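Local coordinates for DUF5624 domain-containing protein (Legionella pneumophila subsp. pneumophila, PDB 4JX2), which is of unknown function but is probably secreted, and combines a small mixed beta sheet with a largely helical fold, at residues 234-239 and 390-395; 258-263 and 275-280. All blocks are in the same frame, centred on the assembly; numbering follows the deposited sequence.

In the fold
From the N terminus, the chain runs through helices 32-41 and 56-66, then lays down three antiparallel strands, 79-84, 86-90 and 96-101, and a run of helices that ends with helix 223-247. Strand 257-262 follows, joining the sheet beside 79-84, and the next turn of the chain brings 275-280 back over it. Interaction 2 thus closes a short loop, with only 11 residues between its segments. Interaction 1 closes a much longer one of 150 residues, from helix 223-247 to helix 386-398, and interaction 2 lies wholly within it. The two contacts, with centres about 14 Å apart, meet where Met239 and Phe390 pack on Trp278, so the helix pair abuts the sheet with its covering helix 279-286.

Interaction 1 (234-239 and 390-395); sequences TALQSM and FWMAGE
Helices 223-247 and 386-398 cross here through their segments 234-239 and 390-395, whose axes approach to 9.7 Å at a signed angle of -52°. Ala235 and Met392 mark the closest backbone passage, CA to CA 6.7 Å. No hydrogen bond links the segments; the contact is apolar and buried. Met392, a selenomethionine, carries much of it. Its CG stands anti to the backbone N, and bends at chi2 (56°) and chi3 (83°) fold the chain along helix 223-247: CB meets Ala235 CB at 4.0 Å, CG passes close to the backbone of Leu236, and the terminal CE comes 3.9 Å from Leu236 CB. From the opposite helix Met239, also a selenomethionine, reaches back with CG beside its own backbone N and a chain extended beyond it. Its SE lies against the backbone of Ala393, 3.8 Å from Ala393 N, and touches the methyl Ala393 CB at 4.1 Å, while its CE approaches Met392 CB. Val388 and Leu396 of helix 386-398 lengthen the seam, the first meeting Ala235, the second both Leu236 and Met239. Side chains four residues apart, Ala235 and Met239 on one helix and Val388, Met392 and Leu396 on the other, thus line the interface, and the crossing angle is consistent with ridges-into-grooves packing of two such i, i+4 ridges within a helical core.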
loop_
_atom_site.group_PDB
_atom_site.type_symbol
_atom_site.label_atom_id
_atom_site.label_comp_id
_atom_site.label_asym_id
_atom_site.label_seq_id
_atom_site.Cartn_x
_atom_site.Cartn_y
_atom_site.Cartn_z
ATOM N N THR A 234 -20.024 16.517 -0.430
ATOM C CA THR A 234 -19.026 16.232 0.592
ATOM C C THR A 234 -17.642 16.500 -0.007
ATOM O O THR A 234 -16.862 17.206 0.631
ATOM C CB THR A 234 -19.204 14.798 1.119
ATOM O OG1 THR A 234 -20.497 14.657 1.723
ATOM C CG2 THR A 234 -18.179 14.430 2.132
ATOM N N ALA A 235 -17.349 15.974 -1.233
ATOM C CA ALA A 235 -16.082 16.191 -1.950
ATOM C C ALA A 235 -15.865 17.685 -2.206
ATOM O O ALA A 235 -14.797 18.218 -1.894
ATOM C CB ALA A 235 -16.096 15.439 -3.278
ATOM N N LEU A 236 -16.906 18.355 -2.745
ATOM C CA LEU A 236 -16.911 19.770 -3.057
ATOM C C LEU A 236 -16.606 20.608 -1.809
ATOM O O LEU A 236 -15.767 21.495 -1.898
ATOM C CB LEU A 236 -18.265 20.171 -3.679
ATOM C CG LEU A 236 -18.526 21.661 -3.978
ATOM C CD1 LEU A 236 -17.469 22.256 -4.932
ATOM C CD2 LEU A 236 -19.951 21.865 -4.533
ATOM N N GLN A 237 -17.238 20.306 -0.662
ATOM C CA GLN A 237 -17.056 21.078 0.561
ATOM C C GLN A 237 -15.636 20.953 1.091
ATOM O O GLN A 237 -14.987 21.970 1.373
ATOM C CB GLN A 237 -18.089 20.683 1.636
ATOM C CG GLN A 237 -17.910 21.328 3.030
ATOM C CD GLN A 237 -18.018 22.835 3.145
ATOM O OE1 GLN A 237 -17.883 23.583 2.181
ATOM N NE2 GLN A 237 -18.259 23.321 4.355
ATOM N N SER A 238 -15.158 19.720 1.191
ATOM C CA SER A 238 -13.843 19.346 1.693
ATOM C C SER A 238 -12.728 19.995 0.840
ATOM O O SER A 238 -11.798 20.608 1.394
ATOM C CB SER A 238 -13.739 17.820 1.715
ATOM O OG SER A 238 -12.426 17.351 1.963
HETATM N N MSE A 239 -12.857 19.902 -0.497
HETATM C CA MSE A 239 -11.871 20.463 -1.417
HETATM C C MSE A 239 -11.931 21.999 -1.466
HETATM O O MSE A 239 -10.876 22.634 -1.533
HETATM C CB MSE A 239 -12.043 19.876 -2.815
HETATM C CG MSE A 239 -11.685 18.393 -2.900
HETATM SE SE MSE A 239 -11.928 17.701 -4.703
HETATM C CE MSE A 239 -12.333 15.844 -4.327
ATOM N N PHE A 390 -12.151 11.634 -7.742
ATOM C CA PHE A 390 -11.403 11.817 -8.995
ATOM C C PHE A 390 -12.140 12.759 -9.941
ATOM O O PHE A 390 -11.497 13.620 -10.544
ATOM C CB PHE A 390 -11.097 10.477 -9.686
ATOM C CG PHE A 390 -10.050 9.661 -8.965
ATOM C CD1 PHE A 390 -10.405 8.790 -7.938
ATOM C CD2 PHE A 390 -8.708 9.755 -9.314
ATOM C CE1 PHE A 390 -9.435 8.062 -7.245
ATOM C CE2 PHE A 390 -7.737 8.995 -8.639
ATOM C CZ PHE A 390 -8.108 8.177 -7.593
ATOM N N TRP A 391 -13.478 12.634 -10.044
ATOM C CA TRP A 391 -14.300 13.512 -10.899
ATOM C C TRP A 391 -14.344 14.965 -10.373
ATOM O O TRP A 391 -14.104 15.894 -11.150
ATOM C CB TRP A 391 -15.742 12.978 -11.069
ATOM C CG TRP A 391 -16.455 13.689 -12.174
ATOM C CD1 TRP A 391 -16.370 13.421 -13.514
ATOM C CD2 TRP A 391 -17.226 14.895 -12.055
ATOM N NE1 TRP A 391 -17.064 14.367 -14.232
ATOM C CE2 TRP A 391 -17.620 15.273 -13.361
ATOM C CE3 TRP A 391 -17.640 15.687 -10.968
ATOM C CZ2 TRP A 391 -18.431 16.393 -13.606
ATOM C CZ3 TRP A 391 -18.418 16.806 -11.215
ATOM C CH2 TRP A 391 -18.823 17.138 -12.521
HETATM N N MSE A 392 -14.694 15.163 -9.078
HETATM C CA MSE A 392 -14.802 16.499 -8.497
HETATM C C MSE A 392 -13.437 17.234 -8.496
HETATM O O MSE A 392 -13.436 18.437 -8.717
HETATM C CB MSE A 392 -15.450 16.463 -7.101
HETATM C CG MSE A 392 -15.752 17.865 -6.517
HETATM SE SE MSE A 392 -16.884 19.025 -7.637
HETATM C CE MSE A 392 -18.666 18.369 -7.161
ATOM N N ALA A 393 -12.294 16.540 -8.312
ATOM C CA ALA A 393 -10.987 17.207 -8.371
ATOM C C ALA A 393 -10.746 17.766 -9.777
ATOM O O ALA A 393 -10.349 18.916 -9.909
ATOM C CB ALA A 393 -9.878 16.246 -7.983
ATOM N N GLY A 394 -11.074 16.980 -10.803
ATOM C CA GLY A 394 -10.931 17.363 -12.200
ATOM C C GLY A 394 -11.849 18.485 -12.629
ATOM O O GLY A 394 -11.403 19.405 -13.330
ATOM N N GLU A 395 -13.138 18.416 -12.215
ATOM C CA GLU A 395 -14.143 19.449 -12.520
ATOM C C GLU A 395 -13.747 20.778 -11.906
ATOM O O GLU A 395 -13.772 21.800 -12.597
ATOM C CB GLU A 395 -15.546 19.016 -12.031
ATOM C CG GLU A 395 -16.662 20.040 -12.264
ATOM C CD GLU A 395 -17.198 20.183 -13.671
ATOM O OE1 GLU A 395 -16.608 19.581 -14.593
ATOM O OE2 GLU A 395 -18.208 20.900 -13.853
#

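Interaction 2 (258-263 and 275-280); sequences VIIRFV and GSNWLV. With SO4 (sulfate ion), chain H.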
loop_
_atom_site.group_PDB
_atom_site.type_symbol
_atom_site.label_atom_id
_atom_site.label_comp_id
_atom_site.label_asym_id
_atom_site.label_seq_id
_atom_site.Cartn_x
_atom_site.Cartn_y
_atom_site.Cartn_z
ATOM N N VAL A 258 5.415 15.975 -0.770
ATOM C CA VAL A 258 4.089 15.474 -0.375
ATOM C C VAL A 258 4.178 14.037 0.143
ATOM O O VAL A 258 4.721 13.149 -0.529
ATOM C CB VAL A 258 3.018 15.626 -1.493
ATOM C CG1 VAL A 258 1.641 15.236 -1.000
ATOM C CG2 VAL A 258 2.980 17.061 -2.010
ATOM N N ILE A 259 3.635 13.837 1.368
ATOM C CA ILE A 259 3.535 12.560 2.075
ATOM C C ILE A 259 2.060 12.279 2.303
ATOM O O ILE A 259 1.348 13.109 2.891
ATOM C CB ILE A 259 4.351 12.545 3.402
ATOM C CG1 ILE A 259 5.866 12.480 3.112
ATOM C CG2 ILE A 259 3.882 11.410 4.358
ATOM C CD1 ILE A 259 6.719 12.798 4.286
ATOM N N ILE A 260 1.606 11.110 1.831
ATOM C CA ILE A 260 0.225 10.665 2.000
ATOM C C ILE A 260 0.210 9.398 2.870
ATOM O O ILE A 260 0.726 8.357 2.469
ATOM C CB ILE A 260 -0.508 10.468 0.647
ATOM C CG1 ILE A 260 -0.575 11.812 -0.146
ATOM C CG2 ILE A 260 -1.897 9.857 0.878
ATOM C CD1 ILE A 260 -0.980 11.734 -1.583
ATOM N N ARG A 261 -0.364 9.523 4.071
ATOM C CA ARG A 261 -0.606 8.469 5.067
ATOM C C ARG A 261 -2.040 8.711 5.571
ATOM O O ARG A 261 -2.314 8.799 6.761
ATOM C CB ARG A 261 0.464 8.503 6.180
ATOM C CG ARG A 261 0.419 7.306 7.120
ATOM C CD ARG A 261 0.520 7.796 8.548
ATOM N NE ARG A 261 0.411 6.724 9.535
ATOM C CZ ARG A 261 -0.723 6.361 10.120
ATOM N NH1 ARG A 261 -1.858 6.966 9.810
ATOM N NH2 ARG A 261 -0.729 5.387 11.018
ATOM N N PHE A 262 -2.944 8.890 4.608
ATOM C CA PHE A 262 -4.349 9.194 4.817
ATOM C C PHE A 262 -5.185 7.923 5.024
ATOM O O PHE A 262 -5.147 6.993 4.206
ATOM C CB PHE A 262 -4.866 9.981 3.623
ATOM C CG PHE A 262 -6.287 10.454 3.763
ATOM C CD1 PHE A 262 -6.573 11.675 4.368
ATOM C CD2 PHE A 262 -7.339 9.710 3.239
ATOM C CE1 PHE A 262 -7.878 12.135 4.443
ATOM C CE2 PHE A 262 -8.653 10.154 3.349
ATOM C CZ PHE A 262 -8.910 11.369 3.929
ATOM N N VAL A 263 -5.962 7.917 6.122
ATOM C CA VAL A 263 -6.804 6.802 6.538
ATOM C C VAL A 263 -8.271 7.245 6.550
ATOM O O VAL A 263 -8.655 8.145 7.316
ATOM C CB VAL A 263 -6.397 6.195 7.914
ATOM C CG1 VAL A 263 -6.999 4.801 8.092
ATOM C CG2 VAL A 263 -4.882 6.174 8.105
ATOM N N GLY A 275 -3.612 5.408 -7.778
ATOM C CA GLY A 275 -4.844 5.228 -8.557
ATOM C C GLY A 275 -6.105 5.006 -7.735
ATOM O O GLY A 275 -7.216 5.119 -8.258
ATOM N N SER A 276 -5.942 4.723 -6.429
ATOM C CA SER A 276 -7.038 4.496 -5.489
ATOM C C SER A 276 -7.115 5.581 -4.391
ATOM O O SER A 276 -7.778 5.356 -3.363
ATOM C CB SER A 276 -6.890 3.123 -4.849
ATOM O OG SER A 276 -6.871 2.125 -5.854
ATOM N N ASN A 277 -6.450 6.756 -4.618
ATOM C CA ASN A 277 -6.437 7.894 -3.710
ATOM C C ASN A 277 -6.560 9.196 -4.498
ATOM O O ASN A 277 -5.593 9.670 -5.111
ATOM C CB ASN A 277 -5.186 7.914 -2.803
ATOM C CG ASN A 277 -5.393 8.736 -1.542
ATOM O OD1 ASN A 277 -5.885 9.871 -1.563
ATOM N ND2 ASN A 277 -5.108 8.162 -0.403
ATOM N N TRP A 278 -7.750 9.815 -4.417
ATOM C CA TRP A 278 -8.062 11.046 -5.131
ATOM C C TRP A 278 -7.287 12.238 -4.609
ATOM O O TRP A 278 -7.332 13.306 -5.237
ATOM C CB TRP A 278 -9.571 11.319 -5.109
ATOM C CG TRP A 278 -10.155 11.432 -3.736
ATOM C CD1 TRP A 278 -10.794 10.456 -3.041
ATOM C CD2 TRP A 278 -10.147 12.595 -2.884
ATOM N NE1 TRP A 278 -11.151 10.916 -1.791
ATOM C CE2 TRP A 278 -10.793 12.234 -1.679
ATOM C CE3 TRP A 278 -9.660 13.914 -3.028
ATOM C CZ2 TRP A 278 -10.938 13.130 -0.609
ATOM C CZ3 TRP A 278 -9.831 14.811 -1.984
ATOM C CH2 TRP A 278 -10.456 14.420 -0.790
ATOM N N LEU A 279 -6.545 12.073 -3.484
ATOM C CA LEU A 279 -5.713 13.175 -2.963
ATOM C C LEU A 279 -4.587 13.473 -3.926
ATOM O O LEU A 279 -4.132 14.607 -3.993
ATOM C CB LEU A 279 -5.133 12.891 -1.570
ATOM C CG LEU A 279 -6.075 12.912 -0.387
ATOM C CD1 LEU A 279 -5.369 12.444 0.835
ATOM C CD2 LEU A 279 -6.656 14.290 -0.149
ATOM N N VAL A 280 -4.136 12.445 -4.671
ATOM C CA VAL A 280 -3.039 12.556 -5.625
ATOM C C VAL A 280 -3.457 13.517 -6.769
ATOM O O VAL A 280 -2.821 14.583 -6.858
ATOM C CB VAL A 280 -2.527 11.179 -6.111
ATOM C CG1 VAL A 280 -1.396 11.346 -7.128
ATOM C CG2 VAL A 280 -2.073 10.331 -4.929
HETATM S S SO4 H . -1.786 2.772 -9.700
HETATM O O1 SO4 H . -1.791 1.560 -10.536
HETATM O O2 SO4 H . -0.448 2.906 -9.008
HETATM O O3 SO4 H . -2.145 3.960 -10.569
HETATM O O4 SO4 H . -2.797 2.542 -8.658
#
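Asn277 OD1 is gripped by one in-segment bond, from Leu279 N at 3.0 Å with an N-H...O angle of 153°; the donor lies in the carbonyl plane, on a lone pair. At the other end of the same amide, ND2 donates to Gly271 O, so the group is held at both tips and its rotation is fixed. The OD1 bond caps the turn that leads into helix 279-286, and Val280 N reinforces that turn by bonding Asn277 O at 3.2 Å. With CG anti to its own backbone N (chi1 -158°), Asn277 points its amide at the strand, where ND2 meets Ile260 CG2 tip to tip at 3.9 Å. Strand 257-262, helix 279-286 and strand 296-298 form a beta-alpha-beta unit, and the apolar side chains here pack the start of its helix onto its first strand. Ile260, CG1 beside the backbone N, sends CD1 across Val280 to reach CG2 at 3.8 Å; the same methyl also nears Leu279 CB. Phe262 crosses Leu279 at about a right angle and offers it a ring face: Leu279 CD1 sits 4.0 Å from the centroid of the Phe262 ring, 28° off the normal, in a CH-pi contact displaced toward the CB end, where it is 3.7 Å from Phe262 CG. Ile296 and Ile298 of the neighbouring strand also touch Ile260, and Phe82 of strand 79-84 meets Leu279. Further back along the loop, Gly275 N donates to O4 of a sulfate ion, probably taken up from the crystallisation liquor, which Lys274 NZ also binds.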